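Side-chain contacts in uncharacterized protein (Pseudomonas aeruginosa PAO1, PDB 4R1D), which probably acts as the immunity protein Tli4, binding the type VI secretion lipase Tle4 and so protecting the producing cell from its own toxin: residues D50-E55 with L94-V99; R70-G75 with G80-S85. All coordinates share one frame; numbering follows the deposited sequence.

In the fold
After the first strands, the chain forms helix 42-58, passes through the strands 68-73 and 79-84, and then reaches strand 92-100. Interaction 2 (70-75 with 80-85) closes the short loop, pairing the two strands as a hairpin. Interaction 1 (50-55 with 94-99) closes the longer loop by packing the helix on strand 92-100. Interaction 2 is therefore nested inside the loop of interaction 1. Their centres lie about 7 Å apart. Strand 79-84 sits between its neighbours 68-73 and 92-100, and its backbone meets strand 92-100 at Ser83 with Leu94 and Leu81 with Asp96. Both contacts lie in the N-terminal domain of Tli4.

Interaction 1. Residues D50-E55 with L94-V99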
loop_
_atom_site.group_PDB
_atom_site.type_symbol
_atom_site.label_atom_id
_atom_site.label_comp_id
_atom_site.label_asym_id
_atom_site.label_seq_id
_atom_site.Cartn_x
_atom_site.Cartn_y
_atom_site.Cartn_z
ATOM N N ASP B 50 -18.780 -12.904 22.509
ATOM C CA ASP B 50 -19.390 -12.051 23.529
ATOM C C ASP B 50 -18.497 -10.857 23.818
ATOM O O ASP B 50 -18.984 -9.749 24.018
ATOM C CB ASP B 50 -19.658 -12.822 24.828
ATOM C CG ASP B 50 -20.811 -13.798 24.709
ATOM O OD1 ASP B 50 -21.631 -13.662 23.778
ATOM O OD2 ASP B 50 -20.907 -14.703 25.565
ATOM N N ARG B 51 -17.187 -11.088 23.853
ATOM C CA ARG B 51 -16.229 -10.028 24.145
ATOM C C ARG B 51 -16.303 -8.917 23.107
ATOM O O ARG B 51 -16.252 -7.731 23.440
ATOM C CB ARG B 51 -14.808 -10.588 24.170
ATOM C CG ARG B 51 -13.736 -9.562 24.496
ATOM C CD ARG B 51 -12.344 -10.100 24.163
ATOM N NE ARG B 51 -11.776 -9.415 23.002
ATOM C CZ ARG B 51 -11.959 -9.789 21.736
ATOM N NH1 ARG B 51 -12.694 -10.860 21.444
ATOM N NH2 ARG B 51 -11.404 -9.085 20.760
ATOM N N LEU B 52 -16.395 -9.314 21.842
ATOM C CA LEU B 52 -16.466 -8.363 20.742
ATOM C C LEU B 52 -17.775 -7.598 20.743
ATOM O O LEU B 52 -17.792 -6.394 20.482
ATOM C CB LEU B 52 -16.322 -9.075 19.400
ATOM C CG LEU B 52 -14.921 -9.146 18.809
ATOM C CD1 LEU B 52 -14.978 -9.880 17.479
ATOM C CD2 LEU B 52 -14.355 -7.733 18.640
ATOM N N GLU B 53 -18.876 -8.301 20.988
ATOM C CA GLU B 53 -20.167 -7.627 21.010
ATOM C C GLU B 53 -20.145 -6.521 22.055
ATOM O O GLU B 53 -20.600 -5.403 21.806
ATOM C CB GLU B 53 -21.321 -8.595 21.281
ATOM C CG GLU B 53 -22.647 -7.848 21.417
ATOM C CD GLU B 53 -23.814 -8.737 21.757
ATOM O OE1 GLU B 53 -23.680 -9.972 21.645
ATOM O OE2 GLU B 53 -24.872 -8.188 22.137
ATOM N N GLN B 54 -19.587 -6.821 23.221
ATOM C CA GLN B 54 -19.555 -5.833 24.288
ATOM C C GLN B 54 -18.613 -4.667 23.990
ATOM O O GLN B 54 -18.857 -3.544 24.422
ATOM C CB GLN B 54 -19.254 -6.486 25.641
ATOM C CG GLN B 54 -20.384 -7.403 26.144
ATOM C CD GLN B 54 -21.742 -6.693 26.271
ATOM O OE1 GLN B 54 -21.839 -5.589 26.821
ATOM N NE2 GLN B 54 -22.795 -7.331 25.759
ATOM N N GLU B 55 -17.543 -4.921 23.246
ATOM C CA GLU B 55 -16.669 -3.837 22.820
ATOM C C GLU B 55 -17.427 -2.904 21.889
ATOM O O GLU B 55 -17.379 -1.686 22.047
ATOM C CB GLU B 55 -15.425 -4.366 22.102
ATOM C CG GLU B 55 -14.475 -5.149 22.987
ATOM C CD GLU B 55 -13.240 -5.610 22.239
ATOM O OE1 GLU B 55 -13.104 -5.281 21.041
ATOM O OE2 GLU B 55 -12.400 -6.299 22.853
ATOM N N LEU B 94 -20.425 -3.649 8.840
ATOM C CA LEU B 94 -19.486 -4.741 8.971
ATOM C C LEU B 94 -20.290 -5.906 9.514
ATOM O O LEU B 94 -20.984 -5.765 10.532
ATOM C CB LEU B 94 -18.411 -4.362 9.981
ATOM C CG LEU B 94 -17.215 -5.299 10.131
ATOM C CD1 LEU B 94 -16.500 -5.475 8.784
ATOM C CD2 LEU B 94 -16.276 -4.734 11.189
ATOM N N LEU B 95 -20.226 -7.040 8.826
ATOM C CA LEU B 95 -20.846 -8.266 9.309
ATOM C C LEU B 95 -19.749 -9.263 9.643
ATOM O O LEU B 95 -19.048 -9.752 8.757
ATOM C CB LEU B 95 -21.792 -8.842 8.262
ATOM C CG LEU B 95 -22.427 -10.191 8.617
ATOM C CD1 LEU B 95 -23.185 -10.087 9.932
ATOM C CD2 LEU B 95 -23.332 -10.671 7.493
ATOM N N ASP B 96 -19.583 -9.520 10.935
ATOM C CA ASP B 96 -18.551 -10.429 11.432
ATOM C C ASP B 96 -19.190 -11.789 11.741
ATOM O O ASP B 96 -19.801 -11.957 12.800
ATOM C CB ASP B 96 -17.950 -9.820 12.693
ATOM C CG ASP B 96 -16.673 -10.514 13.148
ATOM O OD1 ASP B 96 -16.200 -11.387 12.414
ATOM O OD2 ASP B 96 -16.158 -10.153 14.235
ATOM N N THR B 97 -19.072 -12.747 10.823
ATOM C CA THR B 97 -19.736 -14.047 11.002
ATOM C C THR B 97 -18.819 -15.115 11.582
ATOM O O THR B 97 -17.655 -15.247 11.184
ATOM C CB THR B 97 -20.339 -14.617 9.703
ATOM O OG1 THR B 97 -19.292 -14.995 8.807
ATOM C CG2 THR B 97 -21.300 -13.620 9.023
ATOM N N TYR B 98 -19.363 -15.884 12.517
ATOM C CA TYR B 98 -18.658 -17.022 13.090
ATOM C C TYR B 98 -19.448 -18.271 12.741
ATOM O O TYR B 98 -20.671 -18.317 12.905
ATOM C CB TYR B 98 -18.511 -16.831 14.602
ATOM C CG TYR B 98 -17.701 -15.598 14.902
ATOM C CD1 TYR B 98 -16.331 -15.679 15.057
ATOM C CD2 TYR B 98 -18.295 -14.334 14.939
ATOM C CE1 TYR B 98 -15.566 -14.552 15.289
ATOM C CE2 TYR B 98 -17.536 -13.197 15.171
ATOM C CZ TYR B 98 -16.170 -13.318 15.342
ATOM O OH TYR B 98 -15.387 -12.212 15.575
ATOM N N VAL B 99 -18.757 -19.272 12.222
ATOM C CA VAL B 99 -19.444 -20.445 11.688
ATOM C C VAL B 99 -18.624 -21.689 11.969
ATOM O O VAL B 99 -17.392 -21.635 12.004
ATOM C CB VAL B 99 -19.717 -20.303 10.171
ATOM C CG1 VAL B 99 -18.413 -20.211 9.380
ATOM C CG2 VAL B 99 -20.591 -21.448 9.664
#
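Leu52 meets Tyr98 and Asp96 where helix 42-58 packs on strand 92-100. This is a helix-on-sheet contact within the N-terminal domain of Tli4. It is small, buried and made almost wholly by one leucine methyl. The CD1 methyl of Leu52 does the touching, and the leucine side chain crosses both partners at about a right angle. CD1 lies 3.0 Å from Tyr98 OH, a close approach, and 3.5 Å from Asp96 OD2. It approaches the hydroxyl end of the tyrosine obliquely, 4.2 Å from Tyr98 CZ. The first torsion of Leu52, -94°, is unusual for a leucine, so the exact placing of CD1 is somewhat doubtful.

Asp96 and Tyr98 are two residues apart and project from the same face of the strand, the one turned to the helix. Asp96 CG is anti to the backbone N (chi1 -168°), whereas Tyr98 CG stands beside its own N (chi1 -62°). These torsions bring the carboxylate and the phenol together in front of the leucine. Asp96 OD2 also forms a salt bridge with Arg109 of strand 107-115, which probably stabilises its negative charge. Leu45, Arg48 and Val49 of the helix pack against Tyr98, and Leu81 and Arg109 touch Leu52. The alternate strand residues Thr97 and Val99 instead meet helix 119-132. At the centre of the contact, Tyr98 OH donates a 2.6 Å hydrogen bond to Asp96 OD2, reaching it from above the carboxylate plane.

Interaction 2. Residues R70-G75 with G80-S85; sequences RKIDFG and GLLSWS
Arg70 and Leu82 lie side by side and point the same way from a hydrogen-bonded antiparallel pair. Leu82 CD2 rests over one face of the Arg70 guanidinium, toward its rim and 3.6 Å from Arg70 NE. Arg70 CG sits between the backbone N and the carbonyl carbon (chi1 51°), and the chain bends at chi3. This lays one guanidinium face over the CD2 methyl, while Glu119 holds NE. On the same face of the sheet, Ile72 CD1 makes a looser contact with Leu82 CB, at 4.5 Å.

Between the Arg70-Leu82 and Ile72-Gly80 pairs, Lys71 and Leu81 form a non-hydrogen-bonded pair whose side chains project from the other face. Lys71 CG is 3.9 Å from Leu81 CD2, while the extended chain carries the amine away. The Phe74 ring reaches back obliquely to the next strand, with its CE2 3.2 Å from Gly80 N. Gly80 has no side chain, and the ring lies close against its backbone.

Four backbone hydrogen bonds fix this register. Arg70 and Leu82 exchange two, of which Leu82 N to Arg70 O is the shorter at 2.9 Å. Ile72 and Gly80 exchange the other two, Ile72 N to Gly80 O and Gly80 N to Ile72 O, each 2.8 Å long. Beyond the pairing, Asp73 OD1 accepts from Gly75 N at 3.2 Å, an Asx turn spanning Asp73 to Gly75.

Further out, Glu119 of helix 119-132 forms a salt bridge with Arg70 NE and also touches Ile72 and Leu82. On the other face, helix 42-58 meets Lys71 through Asp50 and Glu53, and Leu81 through Leu52. The whole is a beta hairpin in an antiparallel sheet with a helix packed on each face.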
loop_
_atom_site.group_PDB
_atom_site.type_symbol
_atom_site.label_atom_id
_atom_site.label_comp_id
_atom_site.label_asym_id
_atom_site.label_seq_id
_atom_site.Cartn_x
_atom_site.Cartn_y
_atom_site.Cartn_z
ATOM N N ARG B 70 -26.796 -5.336 15.724
ATOM C CA ARG B 70 -27.479 -6.544 16.174
ATOM C C ARG B 70 -26.618 -7.785 16.085
ATOM O O ARG B 70 -25.660 -7.848 15.312
ATOM C CB ARG B 70 -28.786 -6.767 15.393
ATOM C CG ARG B 70 -28.652 -6.709 13.875
ATOM C CD ARG B 70 -30.026 -6.706 13.193
ATOM N NE ARG B 70 -30.009 -5.953 11.936
ATOM C CZ ARG B 70 -30.096 -4.627 11.856
ATOM N NH1 ARG B 70 -30.213 -3.900 12.963
ATOM N NH2 ARG B 70 -30.064 -4.020 10.679
ATOM N N LYS B 71 -26.965 -8.772 16.900
ATOM C CA LYS B 71 -26.409 -10.102 16.767
ATOM C C LYS B 71 -27.421 -10.964 16.029
ATOM O O LYS B 71 -28.585 -11.048 16.432
ATOM C CB LYS B 71 -26.103 -10.686 18.138
ATOM C CG LYS B 71 -25.397 -12.025 18.094
ATOM C CD LYS B 71 -25.098 -12.509 19.501
ATOM C CE LYS B 71 -24.491 -13.897 19.492
ATOM N NZ LYS B 71 -24.308 -14.396 20.883
ATOM N N ILE B 72 -26.982 -11.582 14.936
ATOM C CA ILE B 72 -27.857 -12.372 14.090
ATOM C C ILE B 72 -27.595 -13.867 14.249
ATOM O O ILE B 72 -26.446 -14.309 14.257
ATOM C CB ILE B 72 -27.713 -11.962 12.603
ATOM C CG1 ILE B 72 -28.096 -10.485 12.425
ATOM C CG2 ILE B 72 -28.569 -12.848 11.709
ATOM C CD1 ILE B 72 -27.687 -9.897 11.090
ATOM N N ASP B 73 -28.674 -14.637 14.370
ATOM C CA ASP B 73 -28.592 -16.094 14.478
ATOM C C ASP B 73 -28.817 -16.717 13.103
ATOM O O ASP B 73 -29.910 -16.617 12.544
ATOM C CB ASP B 73 -29.638 -16.595 15.486
ATOM C CG ASP B 73 -29.599 -18.108 15.682
ATOM O OD1 ASP B 73 -28.604 -18.754 15.289
ATOM O OD2 ASP B 73 -30.570 -18.656 16.248
ATOM N N PHE B 74 -27.779 -17.341 12.544
ATOM C CA PHE B 74 -27.852 -17.882 11.190
ATOM C C PHE B 74 -28.323 -19.331 11.148
ATOM O O PHE B 74 -28.273 -19.971 10.097
ATOM C CB PHE B 74 -26.485 -17.800 10.487
ATOM C CG PHE B 74 -25.970 -16.396 10.309
ATOM C CD1 PHE B 74 -26.698 -15.471 9.591
ATOM C CD2 PHE B 74 -24.744 -16.016 10.839
ATOM C CE1 PHE B 74 -26.230 -14.176 9.410
ATOM C CE2 PHE B 74 -24.265 -14.719 10.663
ATOM C CZ PHE B 74 -25.006 -13.802 9.951
ATOM N N GLY B 75 -28.772 -19.846 12.286
ATOM C CA GLY B 75 -29.077 -21.260 12.400
ATOM C C GLY B 75 -27.787 -22.058 12.487
ATOM O O GLY B 75 -26.698 -21.520 12.259
ATOM N N GLY B 80 -23.700 -13.896 13.718
ATOM C CA GLY B 80 -23.024 -12.736 13.165
ATOM C C GLY B 80 -23.167 -11.517 14.047
ATOM O O GLY B 80 -24.209 -11.310 14.665
ATOM N N LEU B 81 -22.113 -10.712 14.120
ATOM C CA LEU B 81 -22.192 -9.414 14.767
ATOM C C LEU B 81 -22.259 -8.357 13.679
ATOM O O LEU B 81 -21.382 -8.287 12.824
ATOM C CB LEU B 81 -20.972 -9.164 15.667
ATOM C CG LEU B 81 -20.713 -10.202 16.771
ATOM C CD1 LEU B 81 -19.424 -9.914 17.528
ATOM C CD2 LEU B 81 -21.900 -10.276 17.736
ATOM N N LEU B 82 -23.309 -7.547 13.709
ATOM C CA LEU B 82 -23.493 -6.501 12.715
ATOM C C LEU B 82 -23.258 -5.149 13.353
ATOM O O LEU B 82 -23.910 -4.789 14.346
ATOM C CB LEU B 82 -24.913 -6.566 12.138
ATOM C CG LEU B 82 -25.171 -5.690 10.909
ATOM C CD1 LEU B 82 -24.533 -6.308 9.691
ATOM C CD2 LEU B 82 -26.678 -5.556 10.697
ATOM N N SER B 83 -22.317 -4.400 12.787
ATOM C CA SER B 83 -21.987 -3.067 13.277
ATOM C C SER B 83 -21.871 -2.138 12.083
ATOM O O SER B 83 -21.788 -2.604 10.953
ATOM C CB SER B 83 -20.669 -3.093 14.066
ATOM O OG SER B 83 -19.586 -3.524 13.246
ATOM N N TRP B 84 -21.892 -0.828 12.317
ATOM C CA TRP B 84 -21.551 0.120 11.256
ATOM C C TRP B 84 -20.104 -0.106 10.815
ATOM O O TRP B 84 -19.252 -0.429 11.634
ATOM C CB TRP B 84 -21.745 1.562 11.736
ATOM C CG TRP B 84 -23.191 1.964 11.746
ATOM C CD1 TRP B 84 -23.948 2.284 12.836
ATOM C CD2 TRP B 84 -24.053 2.073 10.610
ATOM N NE1 TRP B 84 -25.235 2.590 12.446
ATOM C CE2 TRP B 84 -25.323 2.466 11.084
ATOM C CE3 TRP B 84 -23.880 1.873 9.237
ATOM C CZ2 TRP B 84 -26.404 2.668 10.233
ATOM C CZ3 TRP B 84 -24.955 2.079 8.394
ATOM C CH2 TRP B 84 -26.201 2.471 8.896
ATOM N N SER B 85 -19.820 0.074 9.527
ATOM C CA SER B 85 -18.473 -0.202 9.020
ATOM C C SER B 85 -17.446 0.866 9.405
ATOM O O SER B 85 -16.238 0.646 9.288
ATOM C CB SER B 85 -18.491 -0.407 7.508
ATOM O OG SER B 85 -18.881 0.776 6.856
#